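Long-range contact in Exo-poly-alpha-D-galacturonosidase (PDB 3JUR), which probably hydrolyses polygalacturonate from the chain end, as a hyperthermoactive exopolygalacturonase of glycosyl hydrolase family 28: residues V378-I392 / I405-L419. Numbering follows the deposited sequence.
Sequences VKNLKATGGKYAVRI and ISDTIIEGAKISVLL
The ring of Tyr388 meets the methyls of Ile415 and Leu418 obliquely: its CE1 lies 3.6 Å from Ile415 CD1, and Leu418 CD1 comes equally near. One ring face is covered, from just past the corner at Ala389, by Arg391, whose CD sits over the ring centre; the guanidinium in turn has Tyr388 CZ over one of its faces, and its charge pairs with Glu354 and Glu393. Tyr388 carries CG anti to its carbonyl carbon (chi1 -63°), which lays the ring alongside Ile415.

At the other corner, Thr408 OG1 is gripped twice, accepting from Leu381 N at 3.1 Å (N-H...O angle 160°) and donating to Ser406 O at 2.8 Å, from above that carbonyl's plane; Ser406 O also accepts from Asn380 N. Thr408 CG2 packs 3.8 Å from Leu381 CB. A valine in place of Thr408 would probably leave Leu381 N without its acceptor at this turn. Beside Thr408, Lys379 NZ and Asp407 OD2 form only a long salt bridge, 3.8 Å; the lysine's stronger salt bridge is to Glu5, and Asp407 OD1 hydrogen-bonds Asn428 ND2.

On the inner side, Val390 CG2 and Ile405 CD1 meet tip to tip at 3.8 Å, and Ala389 CB rests 3.6 Å from Ile410 CG2, joining different walls of the coil. In-register parallel ladders, with axes 6° apart for 382-384 and 408-411, identify successive turns of the right-handed parallel beta-helix known for this family. Strand 337-349 flanks one side of this pair of turns, strands 422-426 and 429-431 the other, with Met431 closing over Ala389, Val390 and Ile410.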
ATOM      1  N   VAL D 378       8.384   5.034  19.333  1.00 23.24           N
ATOM      2  CA  VAL D 378       8.917   5.494  18.071  1.00 22.58           C
ATOM      3  C   VAL D 378       7.766   6.221  17.388  1.00 22.64           C
ATOM      4  O   VAL D 378       6.683   5.659  17.180  1.00 22.47           O
ATOM      5  CB  VAL D 378       9.438   4.330  17.185  1.00 22.83           C
ATOM      6  CG1 VAL D 378       9.899   4.854  15.820  1.00 22.17           C
ATOM      7  CG2 VAL D 378      10.585   3.586  17.862  1.00 22.86           C
ATOM      8  N   LYS D 379       7.980   7.485  17.060  1.00 22.49           N
ATOM      9  CA  LYS D 379       6.931   8.246  16.406  1.00 22.39           C
ATOM     10  C   LYS D 379       7.534   9.097  15.311  1.00 21.98           C
ATOM     11  O   LYS D 379       8.579   9.738  15.509  1.00 22.30           O
ATOM     12  CB  LYS D 379       6.168   9.093  17.431  1.00 22.80           C
ATOM     13  CG  LYS D 379       5.414  10.273  16.849  1.00 24.29           C
ATOM     14  CD  LYS D 379       3.933  10.098  16.909  1.00 29.24           C
ATOM     15  CE  LYS D 379       3.391  10.534  18.244  1.00 30.17           C
ATOM     16  NZ  LYS D 379       1.914  10.712  18.189  1.00 32.24           N
ATOM     17  N   ASN D 380       6.872   9.106  14.158  1.00 21.43           N
ATOM     18  CA  ASN D 380       7.323   9.889  12.998  1.00 21.90           C
ATOM     19  C   ASN D 380       8.741   9.535  12.548  1.00 21.58           C
ATOM     20  O   ASN D 380       9.562  10.416  12.283  1.00 21.65           O
ATOM     21  CB  ASN D 380       7.175  11.403  13.245  1.00 21.71           C
ATOM     22  CG  ASN D 380       7.202  12.215  11.959  1.00 23.64           C
ATOM     23  OD1 ASN D 380       6.724  11.760  10.918  1.00 26.24           O
ATOM     24  ND2 ASN D 380       7.763  13.425  12.026  1.00 23.24           N
ATOM     25  N   LEU D 381       9.019   8.234  12.480  1.00 21.61           N
ATOM     26  CA  LEU D 381      10.264   7.744  11.899  1.00 21.25           C
ATOM     27  C   LEU D 381      10.071   7.538  10.407  1.00 21.18           C
ATOM     28  O   LEU D 381       9.055   6.992   9.960  1.00 21.43           O
ATOM     29  CB  LEU D 381      10.723   6.441  12.577  1.00 21.37           C
ATOM     30  CG  LEU D 381      11.844   5.593  11.939  1.00 20.84           C
ATOM     31  CD1 LEU D 381      13.190   6.337  11.947  1.00 19.86           C
ATOM     32  CD2 LEU D 381      11.964   4.249  12.644  1.00 20.04           C
ATOM     33  N   LYS D 382      11.035   8.016   9.631  1.00 21.28           N
ATOM     34  CA  LYS D 382      11.082   7.730   8.210  1.00 21.13           C
ATOM     35  C   LYS D 382      12.393   7.009   7.961  1.00 21.47           C
ATOM     36  O   LYS D 382      13.482   7.550   8.242  1.00 21.02           O
ATOM     37  CB  LYS D 382      10.965   9.014   7.390  1.00 21.57           C
ATOM     38  CG  LYS D 382       9.621   9.719   7.587  1.00 21.70           C
ATOM     39  CD  LYS D 382       9.476  10.919   6.688  1.00 23.57           C
ATOM     40  CE  LYS D 382       8.774  12.078   7.393  1.00 26.14           C
ATOM     41  NZ  LYS D 382       7.538  11.677   8.103  1.00 26.10           N
ATOM     42  N   ALA D 383      12.291   5.773   7.480  1.00 20.88           N
ATOM     43  CA  ALA D 383      13.472   4.942   7.332  1.00 21.44           C
ATOM     44  C   ALA D 383      13.499   4.114   6.071  1.00 21.57           C
ATOM     45  O   ALA D 383      12.469   3.711   5.520  1.00 21.34           O
ATOM     46  CB  ALA D 383      13.693   4.030   8.574  1.00 21.46           C
ATOM     47  N   THR D 384      14.721   3.836   5.652  1.00 21.46           N
ATOM     48  CA  THR D 384      14.987   3.163   4.418  1.00 21.86           C
ATOM     49  C   THR D 384      16.027   2.065   4.697  1.00 21.57           C
ATOM     50  O   THR D 384      16.963   2.283   5.453  1.00 21.29           O
ATOM     51  CB  THR D 384      15.422   4.233   3.376  1.00 21.76           C
ATOM     52  OG1 THR D 384      14.342   4.459   2.453  1.00 23.67           O
ATOM     53  CG2 THR D 384      16.640   3.848   2.634  1.00 22.05           C
ATOM     54  N   GLY D 385      15.805   0.873   4.139  1.00 21.73           N
ATOM     55  CA  GLY D 385      16.792  -0.209   4.160  1.00 21.52           C
ATOM     56  C   GLY D 385      16.769  -1.154   5.347  1.00 21.51           C
ATOM     57  O   GLY D 385      16.108  -0.897   6.347  1.00 21.49           O
ATOM     58  N   GLY D 386      17.497  -2.264   5.229  1.00 21.56           N
ATOM     59  CA  GLY D 386      17.703  -3.168   6.361  1.00 21.49           C
ATOM     60  C   GLY D 386      17.373  -4.629   6.102  1.00 21.24           C
ATOM     61  O   GLY D 386      16.560  -4.955   5.242  1.00 20.52           O
ATOM     62  N   LYS D 387      18.024  -5.506   6.856  1.00 20.87           N
ATOM     63  CA  LYS D 387      17.617  -6.908   6.931  1.00 20.95           C
ATOM     64  C   LYS D 387      16.306  -6.999   7.706  1.00 20.48           C
ATOM     65  O   LYS D 387      15.443  -7.810   7.365  1.00 20.27           O
ATOM     66  CB  LYS D 387      18.714  -7.763   7.587  1.00 20.78           C
ATOM     67  CG  LYS D 387      19.927  -7.953   6.691  1.00 21.90           C
ATOM     68  CD  LYS D 387      21.209  -8.275   7.456  1.00 22.64           C
ATOM     69  CE  LYS D 387      22.411  -8.179   6.509  1.00 23.98           C
ATOM     70  NZ  LYS D 387      23.710  -8.481   7.183  1.00 25.02           N
ATOM     71  N   TYR D 388      16.175  -6.155   8.734  1.00 20.07           N
ATOM     72  CA  TYR D 388      14.967  -6.062   9.565  1.00 20.27           C
ATOM     73  C   TYR D 388      14.512  -4.618   9.739  1.00 20.31           C
ATOM     74  O   TYR D 388      15.334  -3.726   9.950  1.00 20.26           O
ATOM     75  CB  TYR D 388      15.226  -6.630  10.961  1.00 19.97           C
ATOM     76  CG  TYR D 388      15.563  -8.101  10.982  1.00 20.59           C
ATOM     77  CD1 TYR D 388      14.587  -9.051  11.289  1.00 19.10           C
ATOM     78  CD2 TYR D 388      16.859  -8.540  10.695  1.00 20.54           C
ATOM     79  CE1 TYR D 388      14.898 -10.407  11.313  1.00 21.38           C
ATOM     80  CE2 TYR D 388      17.185  -9.895  10.718  1.00 21.31           C
ATOM     81  CZ  TYR D 388      16.202 -10.819  11.028  1.00 22.12           C
ATOM     82  OH  TYR D 388      16.527 -12.149  11.041  1.00 23.00           O
ATOM     83  N   ALA D 389      13.208  -4.384   9.651  1.00 19.97           N
ATOM     84  CA  ALA D 389      12.665  -3.096  10.075  1.00 19.90           C
ATOM     85  C   ALA D 389      12.550  -3.108  11.597  1.00 19.66           C
ATOM     86  O   ALA D 389      13.069  -2.219  12.279  1.00 19.58           O
ATOM     87  CB  ALA D 389      11.293  -2.828   9.417  1.00 19.64           C
ATOM     88  N   VAL D 390      11.873  -4.125  12.122  1.00 19.40           N
ATOM     89  CA  VAL D 390      11.666  -4.266  13.566  1.00 19.74           C
ATOM     90  C   VAL D 390      12.056  -5.683  14.020  1.00 20.40           C
ATOM     91  O   VAL D 390      11.482  -6.679  13.564  1.00 20.71           O
ATOM     92  CB  VAL D 390      10.205  -3.971  13.976  1.00 20.05           C
ATOM     93  CG1 VAL D 390      10.031  -4.098  15.487  1.00 19.73           C
ATOM     94  CG2 VAL D 390       9.764  -2.587  13.517  1.00 19.18           C
ATOM     95  N   ARG D 391      13.047  -5.755  14.905  1.00 20.47           N
ATOM     96  CA  ARG D 391      13.498  -7.010  15.479  1.00 20.49           C
ATOM     97  C   ARG D 391      13.500  -6.874  17.003  1.00 20.93           C
ATOM     98  O   ARG D 391      14.321  -6.144  17.568  1.00 20.11           O
ATOM     99  CB  ARG D 391      14.891  -7.352  14.950  1.00 21.19           C
ATOM    100  CG  ARG D 391      15.407  -8.731  15.347  1.00 21.43           C
ATOM    101  CD  ARG D 391      16.823  -8.930  14.830  1.00 22.24           C
ATOM    102  NE  ARG D 391      17.359 -10.231  15.206  1.00 22.53           N
ATOM    103  CZ  ARG D 391      18.546 -10.706  14.830  1.00 23.51           C
ATOM    104  NH1 ARG D 391      19.366  -9.987  14.066  1.00 23.01           N
ATOM    105  NH2 ARG D 391      18.919 -11.914  15.232  1.00 23.00           N
ATOM    106  N   ILE D 392      12.548  -7.546  17.658  1.00 21.00           N
ATOM    107  CA  ILE D 392      12.361  -7.408  19.108  1.00 21.43           C
ATOM    108  C   ILE D 392      12.368  -8.784  19.757  1.00 21.61           C
ATOM    109  O   ILE D 392      11.517  -9.622  19.464  1.00 21.43           O
ATOM    110  CB  ILE D 392      11.056  -6.627  19.468  1.00 21.50           C
ATOM    111  CG1 ILE D 392      11.147  -5.186  18.960  1.00 20.54           C
ATOM    112  CG2 ILE D 392      10.786  -6.665  21.000  1.00 21.04           C
ATOM    113  CD1 ILE D 392       9.814  -4.439  18.933  1.00 20.98           C
ATOM    114  N   ILE D 405       5.026   1.955  17.951  1.00 22.62           N
ATOM    115  CA  ILE D 405       5.535   2.600  16.749  1.00 22.00           C
ATOM    116  C   ILE D 405       4.352   3.238  16.016  1.00 21.93           C
ATOM    117  O   ILE D 405       3.372   2.563  15.692  1.00 21.45           O
ATOM    118  CB  ILE D 405       6.274   1.594  15.832  1.00 22.16           C
ATOM    119  CG1 ILE D 405       7.399   0.905  16.612  1.00 22.95           C
ATOM    120  CG2 ILE D 405       6.823   2.295  14.591  1.00 22.22           C
ATOM    121  CD1 ILE D 405       8.015  -0.286  15.917  1.00 22.96           C
ATOM    122  N   SER D 406       4.430   4.547  15.771  1.00 20.98           N
ATOM    123  CA  SER D 406       3.309   5.247  15.161  1.00 20.94           C
ATOM    124  C   SER D 406       3.736   6.316  14.167  1.00 20.55           C
ATOM    125  O   SER D 406       4.859   6.838  14.240  1.00 19.95           O
ATOM    126  CB  SER D 406       2.400   5.834  16.237  1.00 20.77           C
ATOM    127  OG  SER D 406       3.154   6.660  17.097  1.00 23.22           O
ATOM    128  N   ASP D 407       2.834   6.625  13.233  1.00 20.43           N
ATOM    129  CA  ASP D 407       3.076   7.637  12.196  1.00 21.32           C
ATOM    130  C   ASP D 407       4.435   7.424  11.519  1.00 21.09           C
ATOM    131  O   ASP D 407       5.208   8.365  11.345  1.00 21.05           O
ATOM    132  CB  ASP D 407       2.999   9.047  12.793  1.00 21.74           C
ATOM    133  CG  ASP D 407       1.682   9.317  13.506  1.00 24.06           C
ATOM    134  OD1 ASP D 407       0.663   8.660  13.187  1.00 26.00           O
ATOM    135  OD2 ASP D 407       1.663  10.210  14.381  1.00 28.45           O
ATOM    136  N   THR D 408       4.717   6.177  11.156  1.00 20.55           N
ATOM    137  CA  THR D 408       6.062   5.766  10.756  1.00 20.91           C
ATOM    138  C   THR D 408       6.043   5.021   9.418  1.00 20.81           C
ATOM    139  O   THR D 408       5.128   4.238   9.145  1.00 20.58           O
ATOM    140  CB  THR D 408       6.723   4.927  11.892  1.00 20.84           C
ATOM    141  OG1 THR D 408       7.080   5.805  12.969  1.00 20.66           O
ATOM    142  CG2 THR D 408       7.972   4.169  11.420  1.00 21.08           C
ATOM    143  N   ILE D 409       7.051   5.295   8.592  1.00 20.73           N
ATOM    144  CA  ILE D 409       7.215   4.659   7.292  1.00 20.83           C
ATOM    145  C   ILE D 409       8.596   4.018   7.245  1.00 21.12           C
ATOM    146  O   ILE D 409       9.603   4.701   7.437  1.00 20.46           O
ATOM    147  CB  ILE D 409       7.085   5.675   6.123  1.00 21.07           C
ATOM    148  CG1 ILE D 409       5.765   6.453   6.219  1.00 22.76           C
ATOM    149  CG2 ILE D 409       7.186   4.955   4.754  1.00 20.46           C
ATOM    150  CD1 ILE D 409       5.679   7.684   5.326  1.00 26.22           C
ATOM    151  N   ILE D 410       8.640   2.710   6.995  1.00 21.49           N
ATOM    152  CA  ILE D 410       9.910   1.997   6.784  1.00 22.22           C
ATOM    153  C   ILE D 410       9.837   1.232   5.464  1.00 22.43           C
ATOM    154  O   ILE D 410       8.942   0.403   5.267  1.00 23.20           O
ATOM    155  CB  ILE D 410      10.266   1.034   7.954  1.00 22.24           C
ATOM    156  CG1 ILE D 410      10.301   1.786   9.288  1.00 22.57           C
ATOM    157  CG2 ILE D 410      11.614   0.331   7.688  1.00 22.27           C
ATOM    158  CD1 ILE D 410      10.354   0.892  10.499  1.00 24.11           C
ATOM    159  N   GLU D 411      10.764   1.523   4.559  1.00 22.49           N
ATOM    160  CA  GLU D 411      10.755   0.913   3.236  1.00 23.22           C
ATOM    161  C   GLU D 411      12.045   0.176   2.914  1.00 23.13           C
ATOM    162  O   GLU D 411      13.126   0.617   3.289  1.00 23.30           O
ATOM    163  CB  GLU D 411      10.495   1.977   2.162  1.00 23.38           C
ATOM    164  CG  GLU D 411       9.047   2.465   2.127  1.00 25.36           C
ATOM    165  CD  GLU D 411       8.063   1.356   1.770  1.00 27.65           C
ATOM    166  OE1 GLU D 411       8.431   0.493   0.934  1.00 26.82           O
ATOM    167  OE2 GLU D 411       6.936   1.347   2.322  1.00 27.51           O
ATOM    168  N   GLY D 412      11.915  -0.944   2.210  1.00 23.22           N
ATOM    169  CA  GLY D 412      13.074  -1.679   1.703  1.00 23.25           C
ATOM    170  C   GLY D 412      13.798  -2.515   2.739  1.00 23.55           C
ATOM    171  O   GLY D 412      14.971  -2.834   2.564  1.00 24.00           O
ATOM    172  N   ALA D 413      13.116  -2.857   3.827  1.00 23.64           N
ATOM    173  CA  ALA D 413      13.650  -3.815   4.781  1.00 23.78           C
ATOM    174  C   ALA D 413      13.228  -5.216   4.338  1.00 23.90           C
ATOM    175  O   ALA D 413      12.106  -5.410   3.880  1.00 23.53           O
ATOM    176  CB  ALA D 413      13.150  -3.516   6.177  1.00 23.93           C
ATOM    177  N   LYS D 414      14.126  -6.186   4.456  1.00 23.79           N
ATOM    178  CA  LYS D 414      13.816  -7.540   4.003  1.00 24.32           C
ATOM    179  C   LYS D 414      12.726  -8.199   4.855  1.00 23.88           C
ATOM    180  O   LYS D 414      11.728  -8.670   4.323  1.00 24.03           O
ATOM    181  CB  LYS D 414      15.083  -8.402   3.916  1.00 24.48           C
ATOM    182  CG  LYS D 414      15.905  -8.101   2.657  1.00 27.69           C
ATOM    183  CD  LYS D 414      17.233  -8.868   2.609  1.00 30.73           C
ATOM    184  CE  LYS D 414      18.385  -8.047   3.190  1.00 31.84           C
ATOM    185  NZ  LYS D 414      19.700  -8.656   2.800  1.00 33.31           N
ATOM    186  N   ILE D 415      12.921  -8.215   6.170  1.00 23.24           N
ATOM    187  CA  ILE D 415      11.901  -8.675   7.104  1.00 22.80           C
ATOM    188  C   ILE D 415      11.278  -7.464   7.802  1.00 22.29           C
ATOM    189  O   ILE D 415      11.997  -6.593   8.294  1.00 22.75           O
ATOM    190  CB  ILE D 415      12.499  -9.671   8.124  1.00 22.86           C
ATOM    191  CG1 ILE D 415      12.912 -10.955   7.397  1.00 23.86           C
ATOM    192  CG2 ILE D 415      11.500  -9.975   9.262  1.00 22.14           C
ATOM    193  CD1 ILE D 415      13.868 -11.838   8.164  1.00 25.09           C
ATOM    194  N   SER D 416       9.948  -7.395   7.813  1.00 21.31           N
ATOM    195  CA  SER D 416       9.243  -6.304   8.507  1.00 21.06           C
ATOM    196  C   SER D 416       9.291  -6.453  10.027  1.00 20.85           C
ATOM    197  O   SER D 416       9.719  -5.534  10.730  1.00 21.09           O
ATOM    198  CB  SER D 416       7.789  -6.202   8.035  1.00 20.55           C
ATOM    199  OG  SER D 416       7.746  -5.904   6.658  1.00 21.15           O
ATOM    200  N   VAL D 417       8.839  -7.598  10.537  1.00 20.58           N
ATOM    201  CA  VAL D 417       8.813  -7.819  11.984  1.00 20.75           C
ATOM    202  C   VAL D 417       9.367  -9.203  12.356  1.00 21.02           C
ATOM    203  O   VAL D 417       8.969 -10.233  11.792  1.00 20.28           O
ATOM    204  CB  VAL D 417       7.386  -7.618  12.603  1.00 21.10           C
ATOM    205  CG1 VAL D 417       7.389  -7.862  14.135  1.00 20.79           C
ATOM    206  CG2 VAL D 417       6.850  -6.219  12.309  1.00 20.47           C
ATOM    207  N   LEU D 418      10.318  -9.201  13.282  1.00 21.07           N
ATOM    208  CA  LEU D 418      10.664 -10.402  14.020  1.00 21.13           C
ATOM    209  C   LEU D 418      10.359 -10.080  15.470  1.00 20.78           C
ATOM    210  O   LEU D 418      10.946  -9.155  16.044  1.00 20.78           O
ATOM    211  CB  LEU D 418      12.134 -10.801  13.820  1.00 21.28           C
ATOM    212  CG  LEU D 418      12.603 -12.087  14.523  1.00 22.63           C
ATOM    213  CD1 LEU D 418      13.806 -12.704  13.834  1.00 24.21           C
ATOM    214  CD2 LEU D 418      12.944 -11.807  15.980  1.00 24.42           C
ATOM    215  N   LEU D 419       9.409 -10.815  16.039  1.00 20.64           N
ATOM    216  CA  LEU D 419       9.016 -10.635  17.430  1.00 20.68           C
ATOM    217  C   LEU D 419       9.077 -11.968  18.155  1.00 20.77           C
ATOM    218  O   LEU D 419       8.506 -12.952  17.694  1.00 20.60           O
ATOM    219  CB  LEU D 419       7.599 -10.054  17.541  1.00 20.32           C
ATOM    220  CG  LEU D 419       7.095  -9.779  18.971  1.00 20.96           C
ATOM    221  CD1 LEU D 419       7.784  -8.546  19.581  1.00 18.25           C
ATOM    222  CD2 LEU D 419       5.572  -9.622  19.013  1.00 20.46           C
TER
HETATM  223  O   HOH W   1       4.779   6.196  19.113  1.00 32.01           O
HETATM  224  O   HOH W   2       6.659   9.185   9.202  1.00 24.97           O